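Local coordinates for protein STING-associated CdnE c-di-GMP synthase (Flavobacteriaceae, PDB 6WT8) that probably joins two molecules of GTP into the cyclic dinucleotide c-di-GMP, a signal that activates a partner STING receptor in bacterial CBASS antiphage defence, at residues Lys101-Val105 with Glu192-Asp196; Glu14-Pro18 with His98-Glu102; Ile248-Leu253 with Val290-Leu296; Met256-Leu260 with Leu301-Leu305. One frame throughout, in Å; residues are numbered along the deposited sequence.

Contact 1. Residues Lys101-Val105 with Glu192-Asp196; sequences KENDV and ERDID
The beta sheet of the nucleotidyltransferase core meets, at the start of strand 192-204, the loop that leads into strand 106-112. Lys101-Glu102 have near-helical backbone angles; Asn103-Val105 are extended. The closest alpha carbons are those of Asp104 and Ile195, 6.5 Å apart. Arg193 (m, m, m) reaches across to the loop and donates in its guanidinium plane: NE lies 2.9 Å from Asp104 OD1, a salt bridge, and NH2 3.1 Å from the same oxygen, while NH1 and NH2 reach Lys101 O at 3.1 and 3.0 Å. Asp104 (m) points at the strand, and its OD1 also bonds Ser66 of helix 60-81. It opens an Asp-Val-Asp sequence resembling the acidic metal-binding motif of this superfamily, though no metal is seen here. Ile195 (m, m) brings CD1 to 3.7 Å from Asp104 OD1. Two waters bridge the segments: one links Asp104 OD2 (2.7 Å) to Asp194 N (2.9 Å), the other Val105 O (2.7 Å) to Asp196 N (2.9 Å).

Contact 2. Residues Glu14-Pro18 with His98-Glu102; sequences ERSNP and HILKE
A single lysine answers two successive carbonyls at the C-terminal end of a helix, one by its backbone, one by its side chain. Lys101 N donates to Arg15 O, and Lys101 NZ to Glu14 O, both at 2.8 Å. The side chain leaves CB directed at the helix, runs out as p, t, t, m and passes Pro18, whose CD lies 4.0 Å from Lys101 CD. NZ is the hub of a salt-bridge network: Glu102 OE2 at 2.8 Å, and a long bridge to Glu14 OE2 at 3.8 Å. Arg15 CA is 5.1 Å from Leu100 CA, and Ser16 CA 5.4 Å from Lys101 CA. Helical angles end at Ser16. Arg15 (m, t, m) sets CD 3.6 Å from Leu100 CD2, and a water joins Arg15 NE (2.9 Å), Ser16 OG (2.9 Å) and Ile99 O (2.8 Å). The contact fastens the end of helix 5-16 to the loop before strand 106-112, with Tyr62 of helix 60-81 beside Lys101 and Asp266 of helix 253-266 salt-bridged to Arg15.

Contact 3. Residues Ile248-Leu253 with Val290-Leu296; sequences ISNRRL and VKKYEDL
Two interhelical loops meet, the 248-253 turn lying along the irregular 290-296 segment, with Ser249 and Glu294 alpha carbons 4.7 Å apart. Asn250 and Arg251 adopt left-handed backbone angles (58/42 and 62/43). Arg252 has the largest buried area: with chi1 m, chi2 between wells at 141° and chi3 t, it runs past the edge of the Tyr293 ring (Arg252 CB 3.8 Å from Tyr293 CE2) to the carbonyls of the type I turn Tyr293-Leu296. Its NE and NH2 both donate to Leu296 O (2.8 and 3.0 Å), Glu294 O lies over one face of the guanidinium, and NH1 turns back to Asn250 O at 3.0 Å. Asn250 (m) gives ND2 to Glu294 O at 2.9 Å. Tyr293 takes p, and its OH ends 3.5 Å from Ser249 CB and 3.7 Å from Leu253 CB. Glu294, also p, meets Ser249 O through a CA-H...O contact (3.5 Å) and reaches Ile248 O through a water. Ile248 CG2 packs on Val290 CG2 at 4.0 Å. Ser249 (p) bonds Asp246 O. Helix 235-248 closes in a Schellman motif with Asn250 at C-prime, overlapped by an ST motif in which Ser249 OG accepts from Arg252 N at 3.0 Å, just ahead of helix 253-266.

Contact 4. Residues Met256-Leu260 with Leu301-Leu305; sequences MIRFL and LVSIL
Helices 256-260 and 301-305 cross at -72°, their axes 11.1 Å apart at closest approach, a spacing filled by apolar side chains with no hydrogen bond between the segments. Met256, present as selenomethionine, stands where the backbones come closest, its CA 7.2 Å from that of Leu301. With chi angles m, t, m it reaches across: CG lies 4.1 Å from Leu301 CD1, and SE is 4.0 Å from Leu305 CG and 4.3 Å from Ile304 CG2. Ile257 turns away to helix 278-287, and Arg258 instead serves the Met55 and Asn96 carbonyls. One turn on from Met256, Phe259 points at the partner helix with chi1 t. Its CZ lies 3.9 Å from Val302 CG2, and Leu305 CD1 sits at the ring edge, 3.6 Å from Phe259 CD2. Leu260 starts sideways, but its m, t side chain brings CD2 to 4.0 Å from Leu305 CD1. Leu305 (m, t) therefore lodges among Met256, Phe259 and Leu260, almost as extensively buried by the contact as Met256. Leu350 and Ile353 of helix 336-360 and Met55 of helix 46-56 border Phe259. This steeply crossed apolar packing lies in the core of the chain's helical part, which accompanies the nucleotidyltransferase sheet as in CD-NTase relatives.

From the N terminus, contact 2 closes first, bringing the loop at 98-102 back to the end of helix 5-16. Contact 1 starts on that same loop, sharing Lys101 and Glu102, and closes when strand 192-204 arrives, so the loop joins the N-terminal helix to the sheet. Contacts 3 and 4 follow in series and cross each other: 248-253 and 256-260 come before their partners 290-296 and 301-305. They touch, with Tyr293 against Met256; contact 3 joins the loop before helix 253-266 to the loop before helix 300-314, contact 4 those two helices themselves. Contact 2 reaches this part too, through Ile99 against Arg258, whereas contacts 1 and 3 lie on opposite sides of the chain's centre.

Contact 1. Residues Lys101-Val105 with Glu192-Asp196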
loop_
_atom_site.group_PDB
_atom_site.type_symbol
_atom_site.label_atom_id
_atom_site.label_comp_id
_atom_site.label_asym_id
_atom_site.label_seq_id
_atom_site.Cartn_x
_atom_site.Cartn_y
_atom_site.Cartn_z
ATOM N N LYS A 101 -6.314 -12.550 -4.706
ATOM C CA LYS A 101 -7.120 -12.996 -3.576
ATOM C C LYS A 101 -6.266 -13.578 -2.454
ATOM O O LYS A 101 -6.756 -13.619 -1.331
ATOM C CB LYS A 101 -8.139 -14.062 -4.039
ATOM C CG LYS A 101 -7.511 -15.316 -4.682
ATOM C CD LYS A 101 -8.593 -16.159 -5.425
ATOM C CE LYS A 101 -7.962 -17.485 -5.891
ATOM N NZ LYS A 101 -6.943 -17.346 -6.943
ATOM N N GLU A 102 -5.042 -14.039 -2.748
ATOM C CA GLU A 102 -4.169 -14.593 -1.707
ATOM C C GLU A 102 -3.390 -13.544 -0.929
ATOM O O GLU A 102 -2.705 -13.896 0.040
ATOM C CB GLU A 102 -3.163 -15.587 -2.312
ATOM C CG GLU A 102 -3.799 -16.756 -3.072
ATOM C CD GLU A 102 -4.163 -16.467 -4.536
ATOM O OE1 GLU A 102 -3.838 -15.370 -5.086
ATOM O OE2 GLU A 102 -4.768 -17.409 -5.143
ATOM N N ASN A 103 -3.420 -12.281 -1.312
ATOM C CA ASN A 103 -2.728 -11.275 -0.517
ATOM C C ASN A 103 -3.423 -11.102 0.834
ATOM O O ASN A 103 -4.648 -11.167 0.948
ATOM C CB ASN A 103 -2.727 -9.941 -1.244
ATOM C CG ASN A 103 -1.960 -9.931 -2.535
ATOM O OD1 ASN A 103 -2.367 -9.242 -3.462
ATOM N ND2 ASN A 103 -0.824 -10.638 -2.599
ATOM N N ASP A 104 -2.624 -10.855 1.877
ATOM C CA ASP A 104 -3.109 -10.714 3.225
ATOM C C ASP A 104 -2.574 -9.458 3.884
ATOM O O ASP A 104 -1.486 -8.970 3.540
ATOM C CB ASP A 104 -2.648 -11.914 4.052
ATOM C CG ASP A 104 -3.437 -13.128 3.750
ATOM O OD1 ASP A 104 -4.589 -13.223 4.221
ATOM O OD2 ASP A 104 -2.906 -14.004 3.034
ATOM N N VAL A 105 -3.371 -8.932 4.824
ATOM C CA VAL A 105 -2.827 -7.936 5.773
ATOM C C VAL A 105 -1.684 -8.585 6.548
ATOM O O VAL A 105 -1.725 -9.785 6.868
ATOM C CB VAL A 105 -3.859 -7.361 6.765
ATOM C CG1 VAL A 105 -5.009 -6.608 6.048
ATOM C CG2 VAL A 105 -4.474 -8.454 7.665
ATOM N N GLU A 192 -9.230 -19.864 6.840
ATOM C CA GLU A 192 -7.951 -20.379 6.370
ATOM C C GLU A 192 -7.197 -19.291 5.613
ATOM O O GLU A 192 -7.449 -19.065 4.418
ATOM C CB GLU A 192 -8.177 -21.597 5.489
ATOM C CG GLU A 192 -6.915 -22.332 5.127
ATOM C CD GLU A 192 -7.211 -23.685 4.483
ATOM O OE1 GLU A 192 -6.250 -24.428 4.187
ATOM O OE2 GLU A 192 -8.411 -23.997 4.275
ATOM N N ARG A 193 -6.254 -18.635 6.305
ATOM C CA ARG A 193 -5.413 -17.577 5.733
ATOM C C ARG A 193 -4.040 -17.666 6.354
ATOM O O ARG A 193 -3.913 -18.068 7.506
ATOM C CB ARG A 193 -5.928 -16.156 5.993
ATOM C CG ARG A 193 -7.384 -15.885 5.501
ATOM C CD ARG A 193 -7.544 -15.901 3.983
ATOM N NE ARG A 193 -6.806 -14.811 3.318
ATOM C CZ ARG A 193 -6.889 -14.505 2.028
ATOM N NH1 ARG A 193 -7.764 -15.091 1.238
ATOM N NH2 ARG A 193 -6.074 -13.574 1.565
ATOM N N ASP A 194 -3.003 -17.243 5.600
ATOM C CA ASP A 194 -1.640 -17.220 6.124
ATOM C C ASP A 194 -1.265 -15.788 6.461
ATOM O O ASP A 194 -1.292 -14.905 5.596
ATOM C CB ASP A 194 -0.648 -17.807 5.126
ATOM C CG ASP A 194 -1.034 -19.212 4.692
ATOM O OD1 ASP A 194 -1.484 -20.003 5.534
ATOM O OD2 ASP A 194 -0.924 -19.504 3.489
ATOM N N ILE A 195 -0.932 -15.532 7.724
ATOM C CA ILE A 195 -0.686 -14.178 8.195
ATOM C C ILE A 195 0.766 -14.032 8.635
ATOM O O ILE A 195 1.249 -14.835 9.440
ATOM C CB ILE A 195 -1.612 -13.842 9.370
ATOM C CG1 ILE A 195 -3.092 -14.002 8.967
ATOM C CG2 ILE A 195 -1.345 -12.464 9.933
ATOM C CD1 ILE A 195 -3.557 -13.097 7.809
ATOM N N ASP A 196 1.448 -12.997 8.139
ATOM C CA ASP A 196 2.777 -12.656 8.644
ATOM C C ASP A 196 2.664 -11.741 9.853
ATOM O O ASP A 196 1.896 -10.786 9.845
ATOM C CB ASP A 196 3.615 -11.944 7.577
ATOM C CG ASP A 196 4.344 -12.890 6.651
ATOM O OD1 ASP A 196 5.232 -13.680 7.100
ATOM O OD2 ASP A 196 4.013 -12.840 5.448
HETATM O O HOH W 1 -3.889 -16.464 2.957
HETATM O O HOH W 2 0.440 -11.227 6.038
#

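Contact 2. Residues Glu14-Pro18 with His98-Glu102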
loop_
_atom_site.group_PDB
_atom_site.type_symbol
_atom_site.label_atom_id
_atom_site.label_comp_id
_atom_site.label_asym_id
_atom_site.label_seq_id
_atom_site.Cartn_x
_atom_site.Cartn_y
_atom_site.Cartn_z
ATOM N N GLU A 14 -9.628 -15.228 -12.266
ATOM C CA GLU A 14 -9.036 -16.278 -11.443
ATOM C C GLU A 14 -8.317 -15.676 -10.253
ATOM O O GLU A 14 -8.310 -16.252 -9.158
ATOM C CB GLU A 14 -8.056 -17.104 -12.279
ATOM C CG GLU A 14 -7.588 -18.381 -11.516
ATOM C CD GLU A 14 -8.751 -19.159 -10.846
ATOM O OE1 GLU A 14 -9.753 -19.485 -11.546
ATOM O OE2 GLU A 14 -8.667 -19.436 -9.613
ATOM N N ARG A 15 -7.724 -14.493 -10.440
ATOM C CA ARG A 15 -6.983 -13.850 -9.358
ATOM C C ARG A 15 -7.895 -13.169 -8.357
ATOM O O ARG A 15 -7.563 -13.083 -7.166
ATOM C CB ARG A 15 -6.040 -12.785 -9.958
ATOM C CG ARG A 15 -4.919 -13.373 -10.776
ATOM C CD ARG A 15 -3.894 -12.321 -11.221
ATOM N NE ARG A 15 -4.416 -11.204 -12.006
ATOM C CZ ARG A 15 -4.211 -11.030 -13.316
ATOM N NH1 ARG A 15 -3.594 -11.978 -14.055
ATOM N NH2 ARG A 15 -4.626 -9.935 -13.899
ATOM N N SER A 16 -9.012 -12.637 -8.832
ATOM C CA SER A 16 -9.798 -11.650 -8.109
ATOM C C SER A 16 -11.151 -12.153 -7.637
ATOM O O SER A 16 -11.618 -11.755 -6.573
ATOM C CB SER A 16 -10.063 -10.425 -8.998
ATOM O OG SER A 16 -8.881 -9.707 -9.281
ATOM N N ASN A 17 -11.844 -12.942 -8.448
ATOM C CA ASN A 17 -13.237 -13.258 -8.121
ATOM C C ASN A 17 -13.612 -14.520 -8.883
ATOM O O ASN A 17 -14.509 -14.486 -9.765
ATOM C CB ASN A 17 -14.125 -12.067 -8.504
ATOM C CG ASN A 17 -15.589 -12.277 -8.130
ATOM O OD1 ASN A 17 -15.914 -13.120 -7.292
ATOM N ND2 ASN A 17 -16.471 -11.516 -8.754
ATOM N N PRO A 18 -12.987 -15.659 -8.568
ATOM C CA PRO A 18 -13.218 -16.855 -9.385
ATOM C C PRO A 18 -14.635 -17.370 -9.316
ATOM O O PRO A 18 -15.056 -18.062 -10.245
ATOM C CB PRO A 18 -12.225 -17.886 -8.807
ATOM C CG PRO A 18 -11.937 -17.386 -7.422
ATOM C CD PRO A 18 -11.917 -15.882 -7.578
ATOM N N HIS A 98 -4.877 -4.364 -3.229
ATOM C CA HIS A 98 -4.305 -5.602 -3.723
ATOM C C HIS A 98 -5.111 -6.119 -4.918
ATOM O O HIS A 98 -6.274 -5.784 -5.115
ATOM C CB HIS A 98 -4.263 -6.667 -2.611
ATOM C CG HIS A 98 -5.607 -6.979 -2.009
ATOM N ND1 HIS A 98 -6.413 -6.013 -1.475
ATOM C CD2 HIS A 98 -6.237 -8.166 -1.791
ATOM C CE1 HIS A 98 -7.516 -6.568 -0.997
ATOM N NE2 HIS A 98 -7.412 -7.875 -1.136
ATOM N N ILE A 99 -4.479 -6.983 -5.728
ATOM C CA ILE A 99 -5.144 -7.565 -6.893
ATOM C C ILE A 99 -5.101 -9.087 -6.893
ATOM O O ILE A 99 -5.595 -9.716 -7.856
ATOM C CB ILE A 99 -4.575 -7.028 -8.228
ATOM C CG1 ILE A 99 -3.113 -7.342 -8.351
ATOM C CG2 ILE A 99 -4.799 -5.509 -8.316
ATOM C CD1 ILE A 99 -2.614 -7.399 -9.854
ATOM N N LEU A 100 -4.554 -9.704 -5.843
ATOM C CA LEU A 100 -4.586 -11.168 -5.732
ATOM C C LEU A 100 -5.404 -11.576 -4.517
ATOM O O LEU A 100 -5.166 -11.070 -3.415
ATOM C CB LEU A 100 -3.173 -11.770 -5.607
ATOM C CG LEU A 100 -2.116 -11.316 -6.606
ATOM C CD1 LEU A 100 -0.744 -11.975 -6.340
ATOM C CD2 LEU A 100 -2.570 -11.575 -8.012
ATOM N N LYS A 101 -6.314 -12.550 -4.706
ATOM C CA LYS A 101 -7.120 -12.996 -3.576
ATOM C C LYS A 101 -6.266 -13.578 -2.454
ATOM O O LYS A 101 -6.756 -13.619 -1.331
ATOM C CB LYS A 101 -8.139 -14.062 -4.039
ATOM C CG LYS A 101 -7.511 -15.316 -4.682
ATOM C CD LYS A 101 -8.593 -16.159 -5.425
ATOM C CE LYS A 101 -7.962 -17.485 -5.891
ATOM N NZ LYS A 101 -6.943 -17.346 -6.943
ATOM N N GLU A 102 -5.042 -14.039 -2.748
ATOM C CA GLU A 102 -4.169 -14.593 -1.707
ATOM C C GLU A 102 -3.390 -13.544 -0.929
ATOM O O GLU A 102 -2.705 -13.896 0.040
ATOM C CB GLU A 102 -3.163 -15.587 -2.312
ATOM C CG GLU A 102 -3.799 -16.756 -3.072
ATOM C CD GLU A 102 -4.163 -16.467 -4.536
ATOM O OE1 GLU A 102 -3.838 -15.370 -5.086
ATOM O OE2 GLU A 102 -4.768 -17.409 -5.143
HETATM O O HOH W 3 -6.315 -9.591 -10.572
#

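Contact 3. Residues Ile248-Leu253 with Val290-Leu296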
loop_
_atom_site.group_PDB
_atom_site.type_symbol
_atom_site.label_atom_id
_atom_site.label_comp_id
_atom_site.label_asym_id
_atom_site.label_seq_id
_atom_site.Cartn_x
_atom_site.Cartn_y
_atom_site.Cartn_z
ATOM N N ILE A 248 -11.197 12.002 -1.629
ATOM C CA ILE A 248 -11.145 13.278 -2.342
ATOM C C ILE A 248 -11.360 13.092 -3.840
ATOM O O ILE A 248 -12.023 13.915 -4.484
ATOM C CB ILE A 248 -9.827 14.014 -2.051
ATOM C CG1 ILE A 248 -9.694 14.277 -0.569
ATOM C CG2 ILE A 248 -9.704 15.303 -2.877
ATOM C CD1 ILE A 248 -8.286 14.847 -0.170
ATOM N N SER A 249 -10.828 11.988 -4.421
ATOM C CA SER A 249 -10.951 11.709 -5.841
ATOM C C SER A 249 -12.329 11.219 -6.272
ATOM O O SER A 249 -12.459 10.815 -7.428
ATOM C CB SER A 249 -9.927 10.635 -6.214
ATOM O OG SER A 249 -10.372 9.339 -5.840
ATOM N N ASN A 250 -13.344 11.261 -5.402
ATOM C CA ASN A 250 -14.670 10.678 -5.707
ATOM C C ASN A 250 -14.542 9.191 -6.035
ATOM O O ASN A 250 -15.184 8.644 -6.944
ATOM C CB ASN A 250 -15.392 11.419 -6.869
ATOM C CG ASN A 250 -15.651 12.848 -6.583
ATOM O OD1 ASN A 250 -15.728 13.298 -5.444
ATOM N ND2 ASN A 250 -15.892 13.590 -7.678
ATOM N N ARG A 251 -13.701 8.510 -5.244
ATOM C CA ARG A 251 -13.580 7.044 -5.267
ATOM C C ARG A 251 -13.103 6.550 -6.623
ATOM O O ARG A 251 -13.591 5.524 -7.133
ATOM C CB ARG A 251 -14.887 6.360 -4.823
ATOM C CG ARG A 251 -15.227 6.746 -3.377
ATOM C CD ARG A 251 -16.469 6.078 -2.804
ATOM N NE ARG A 251 -17.733 6.576 -3.380
ATOM C CZ ARG A 251 -18.941 6.242 -2.929
ATOM N NH1 ARG A 251 -19.069 5.375 -1.912
ATOM N NH2 ARG A 251 -20.001 6.744 -3.507
ATOM N N ARG A 252 -12.108 7.251 -7.189
ATOM C CA ARG A 252 -11.472 6.825 -8.440
ATOM C C ARG A 252 -10.009 6.426 -8.292
ATOM O O ARG A 252 -9.508 5.654 -9.158
ATOM C CB ARG A 252 -11.569 7.932 -9.496
ATOM C CG ARG A 252 -12.995 7.890 -10.162
ATOM C CD ARG A 252 -13.472 9.247 -10.385
ATOM N NE ARG A 252 -14.610 9.340 -11.288
ATOM C CZ ARG A 252 -15.885 9.535 -10.887
ATOM N NH1 ARG A 252 -16.209 9.466 -9.598
ATOM N NH2 ARG A 252 -16.838 9.766 -11.807
ATOM N N LEU A 253 -9.295 6.943 -7.287
ATOM C CA LEU A 253 -7.843 6.705 -7.204
ATOM C C LEU A 253 -7.548 5.220 -7.090
ATOM O O LEU A 253 -6.662 4.705 -7.792
ATOM C CB LEU A 253 -7.261 7.444 -5.984
ATOM C CG LEU A 253 -5.821 7.057 -5.638
ATOM C CD1 LEU A 253 -4.916 7.499 -6.778
ATOM C CD2 LEU A 253 -5.420 7.745 -4.325
ATOM N N VAL A 290 -6.171 15.583 -8.582
ATOM C CA VAL A 290 -7.519 15.012 -8.563
ATOM C C VAL A 290 -8.475 15.770 -9.459
ATOM O O VAL A 290 -9.442 15.185 -9.959
ATOM C CB VAL A 290 -8.144 14.931 -7.159
ATOM C CG1 VAL A 290 -7.471 13.857 -6.336
ATOM C CG2 VAL A 290 -8.201 16.334 -6.471
ATOM N N LYS A 291 -8.270 17.083 -9.648
ATOM C CA LYS A 291 -9.234 17.821 -10.466
ATOM C C LYS A 291 -9.245 17.331 -11.908
ATOM O O LYS A 291 -10.223 17.570 -12.632
ATOM C CB LYS A 291 -8.962 19.328 -10.422
ATOM C CG LYS A 291 -9.140 19.858 -9.028
ATOM C CD LYS A 291 -9.518 21.336 -9.016
ATOM C CE LYS A 291 -10.277 21.637 -7.744
ATOM N NZ LYS A 291 -9.430 21.280 -6.568
ATOM N N LYS A 292 -8.179 16.669 -12.346
ATOM C CA LYS A 292 -8.136 16.196 -13.718
ATOM C C LYS A 292 -8.981 14.970 -13.938
ATOM O O LYS A 292 -9.336 14.713 -15.080
ATOM C CB LYS A 292 -6.707 15.891 -14.137
ATOM C CG LYS A 292 -5.872 17.177 -14.115
ATOM C CD LYS A 292 -4.442 16.875 -14.486
ATOM C CE LYS A 292 -3.588 18.170 -14.405
ATOM N NZ LYS A 292 -2.128 17.937 -14.527
ATOM N N TYR A 293 -9.366 14.254 -12.872
ATOM C CA TYR A 293 -10.050 13.001 -13.102
ATOM C C TYR A 293 -11.212 12.683 -12.155
ATOM O O TYR A 293 -11.895 11.672 -12.390
ATOM C CB TYR A 293 -9.031 11.846 -13.067
ATOM C CG TYR A 293 -8.440 11.503 -11.715
ATOM C CD1 TYR A 293 -7.292 12.147 -11.241
ATOM C CD2 TYR A 293 -9.081 10.574 -10.899
ATOM C CE1 TYR A 293 -6.753 11.789 -9.990
ATOM C CE2 TYR A 293 -8.557 10.190 -9.715
ATOM C CZ TYR A 293 -7.417 10.827 -9.257
ATOM O OH TYR A 293 -6.917 10.469 -8.006
ATOM N N GLU A 294 -11.458 13.475 -11.098
ATOM C CA GLU A 294 -12.462 13.070 -10.126
ATOM C C GLU A 294 -13.877 12.994 -10.694
ATOM O O GLU A 294 -14.729 12.333 -10.077
ATOM C CB GLU A 294 -12.445 14.005 -8.933
ATOM C CG GLU A 294 -12.932 15.424 -9.249
ATOM C CD GLU A 294 -12.817 16.271 -7.999
ATOM O OE1 GLU A 294 -11.666 16.498 -7.587
ATOM O OE2 GLU A 294 -13.852 16.629 -7.399
ATOM N N ASP A 295 -14.154 13.610 -11.847
ATOM C CA ASP A 295 -15.504 13.533 -12.415
ATOM C C ASP A 295 -15.518 12.763 -13.722
ATOM O O ASP A 295 -16.529 12.776 -14.437
ATOM C CB ASP A 295 -16.082 14.936 -12.612
ATOM C CG ASP A 295 -16.393 15.607 -11.294
ATOM O OD1 ASP A 295 -16.917 14.926 -10.385
ATOM O OD2 ASP A 295 -16.177 16.840 -11.198
ATOM N N LEU A 296 -14.441 12.082 -14.046
ATOM C CA LEU A 296 -14.415 11.331 -15.299
ATOM C C LEU A 296 -15.074 9.964 -15.140
ATOM O O LEU A 296 -14.935 9.296 -14.105
ATOM C CB LEU A 296 -12.970 11.111 -15.753
ATOM C CG LEU A 296 -12.279 12.378 -16.292
ATOM C CD1 LEU A 296 -10.890 11.944 -16.759
ATOM C CD2 LEU A 296 -13.013 12.952 -17.447
HETATM O O HOH W 4 -13.021 16.285 -4.232
HETATM O O HOH W 5 -17.475 16.087 -8.106
#

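Contact 4. Residues Met256-Leu260 with Leu301-Leu305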
loop_
_atom_site.group_PDB
_atom_site.type_symbol
_atom_site.label_atom_id
_atom_site.label_comp_id
_atom_site.label_asym_id
_atom_site.label_seq_id
_atom_site.Cartn_x
_atom_site.Cartn_y
_atom_site.Cartn_z
HETATM N N MSE A 256 -7.742 3.317 -10.281
HETATM C CA MSE A 256 -6.562 3.514 -11.164
HETATM C C MSE A 256 -5.392 2.666 -10.672
HETATM O O MSE A 256 -4.665 2.053 -11.495
HETATM C CB MSE A 256 -6.119 4.984 -11.259
HETATM C CG MSE A 256 -7.168 5.743 -12.021
HETATM SE SE MSE A 256 -6.521 7.592 -12.509
HETATM C CE MSE A 256 -5.755 8.137 -10.729
ATOM N N ILE A 257 -5.194 2.599 -9.351
ATOM C CA ILE A 257 -4.062 1.818 -8.835
ATOM C C ILE A 257 -4.226 0.346 -9.207
ATOM O O ILE A 257 -3.276 -0.324 -9.679
ATOM C CB ILE A 257 -3.985 2.005 -7.319
ATOM C CG1 ILE A 257 -3.427 3.412 -7.047
ATOM C CG2 ILE A 257 -3.029 0.925 -6.672
ATOM C CD1 ILE A 257 -3.505 3.852 -5.581
ATOM N N ARG A 258 -5.427 -0.209 -8.924
ATOM C CA ARG A 258 -5.642 -1.635 -9.192
ATOM C C ARG A 258 -5.540 -1.918 -10.683
ATOM O O ARG A 258 -5.036 -2.967 -11.078
ATOM C CB ARG A 258 -7.004 -2.061 -8.618
ATOM C CG ARG A 258 -6.976 -2.018 -7.074
ATOM C CD ARG A 258 -8.228 -2.666 -6.452
ATOM N NE ARG A 258 -9.370 -1.846 -6.800
ATOM C CZ ARG A 258 -10.093 -1.071 -5.981
ATOM N NH1 ARG A 258 -9.968 -0.956 -4.641
ATOM N NH2 ARG A 258 -11.050 -0.372 -6.527
ATOM N N PHE A 259 -6.070 -1.012 -11.520
ATOM C CA PHE A 259 -5.951 -1.190 -12.970
ATOM C C PHE A 259 -4.502 -1.275 -13.386
ATOM O O PHE A 259 -4.117 -2.209 -14.085
ATOM C CB PHE A 259 -6.641 -0.013 -13.667
ATOM C CG PHE A 259 -6.556 -0.029 -15.161
ATOM C CD1 PHE A 259 -7.175 -0.996 -15.886
ATOM C CD2 PHE A 259 -5.960 0.991 -15.813
ATOM C CE1 PHE A 259 -7.107 -1.008 -17.304
ATOM C CE2 PHE A 259 -5.894 0.997 -17.208
ATOM C CZ PHE A 259 -6.505 0.010 -17.947
ATOM N N LEU A 260 -3.665 -0.316 -12.955
ATOM C CA LEU A 260 -2.264 -0.366 -13.419
ATOM C C LEU A 260 -1.549 -1.613 -12.895
ATOM O O LEU A 260 -0.703 -2.197 -13.584
ATOM C CB LEU A 260 -1.493 0.893 -12.982
ATOM C CG LEU A 260 -1.601 2.189 -13.751
ATOM C CD1 LEU A 260 -0.385 3.070 -13.283
ATOM C CD2 LEU A 260 -1.550 1.962 -15.269
ATOM N N LEU A 301 -10.547 7.280 -17.531
ATOM C CA LEU A 301 -9.360 7.205 -16.691
ATOM C C LEU A 301 -8.207 6.527 -17.390
ATOM O O LEU A 301 -7.040 6.747 -16.997
ATOM C CB LEU A 301 -9.642 6.451 -15.385
ATOM C CG LEU A 301 -10.712 7.096 -14.519
ATOM C CD1 LEU A 301 -11.012 6.206 -13.298
ATOM C CD2 LEU A 301 -10.319 8.502 -14.062
ATOM N N VAL A 302 -8.482 5.654 -18.379
ATOM C CA VAL A 302 -7.377 4.980 -19.062
ATOM C C VAL A 302 -6.547 6.009 -19.794
ATOM O O VAL A 302 -5.319 5.944 -19.783
ATOM C CB VAL A 302 -7.899 3.902 -20.020
ATOM C CG1 VAL A 302 -6.722 3.143 -20.689
ATOM C CG2 VAL A 302 -8.786 2.931 -19.252
ATOM N N SER A 303 -7.217 6.975 -20.444
ATOM C CA SER A 303 -6.523 8.076 -21.104
ATOM C C SER A 303 -5.741 8.955 -20.108
ATOM O O SER A 303 -4.624 9.372 -20.406
ATOM C CB SER A 303 -7.547 8.909 -21.833
ATOM O OG SER A 303 -6.942 10.032 -22.471
ATOM N N ILE A 304 -6.313 9.245 -18.936
ATOM C CA ILE A 304 -5.578 10.027 -17.919
ATOM C C ILE A 304 -4.273 9.337 -17.554
ATOM O O ILE A 304 -3.206 9.955 -17.462
ATOM C CB ILE A 304 -6.452 10.212 -16.668
ATOM C CG1 ILE A 304 -7.566 11.170 -16.946
ATOM C CG2 ILE A 304 -5.616 10.680 -15.416
ATOM C CD1 ILE A 304 -7.164 12.590 -17.250
ATOM N N LEU A 305 -4.351 8.036 -17.306
ATOM C CA LEU A 305 -3.157 7.266 -16.961
ATOM C C LEU A 305 -2.145 7.254 -18.103
ATOM O O LEU A 305 -0.932 7.412 -17.866
ATOM C CB LEU A 305 -3.559 5.861 -16.571
ATOM C CG LEU A 305 -4.253 5.773 -15.205
ATOM C CD1 LEU A 305 -4.812 4.341 -15.039
ATOM C CD2 LEU A 305 -3.216 6.027 -14.083
#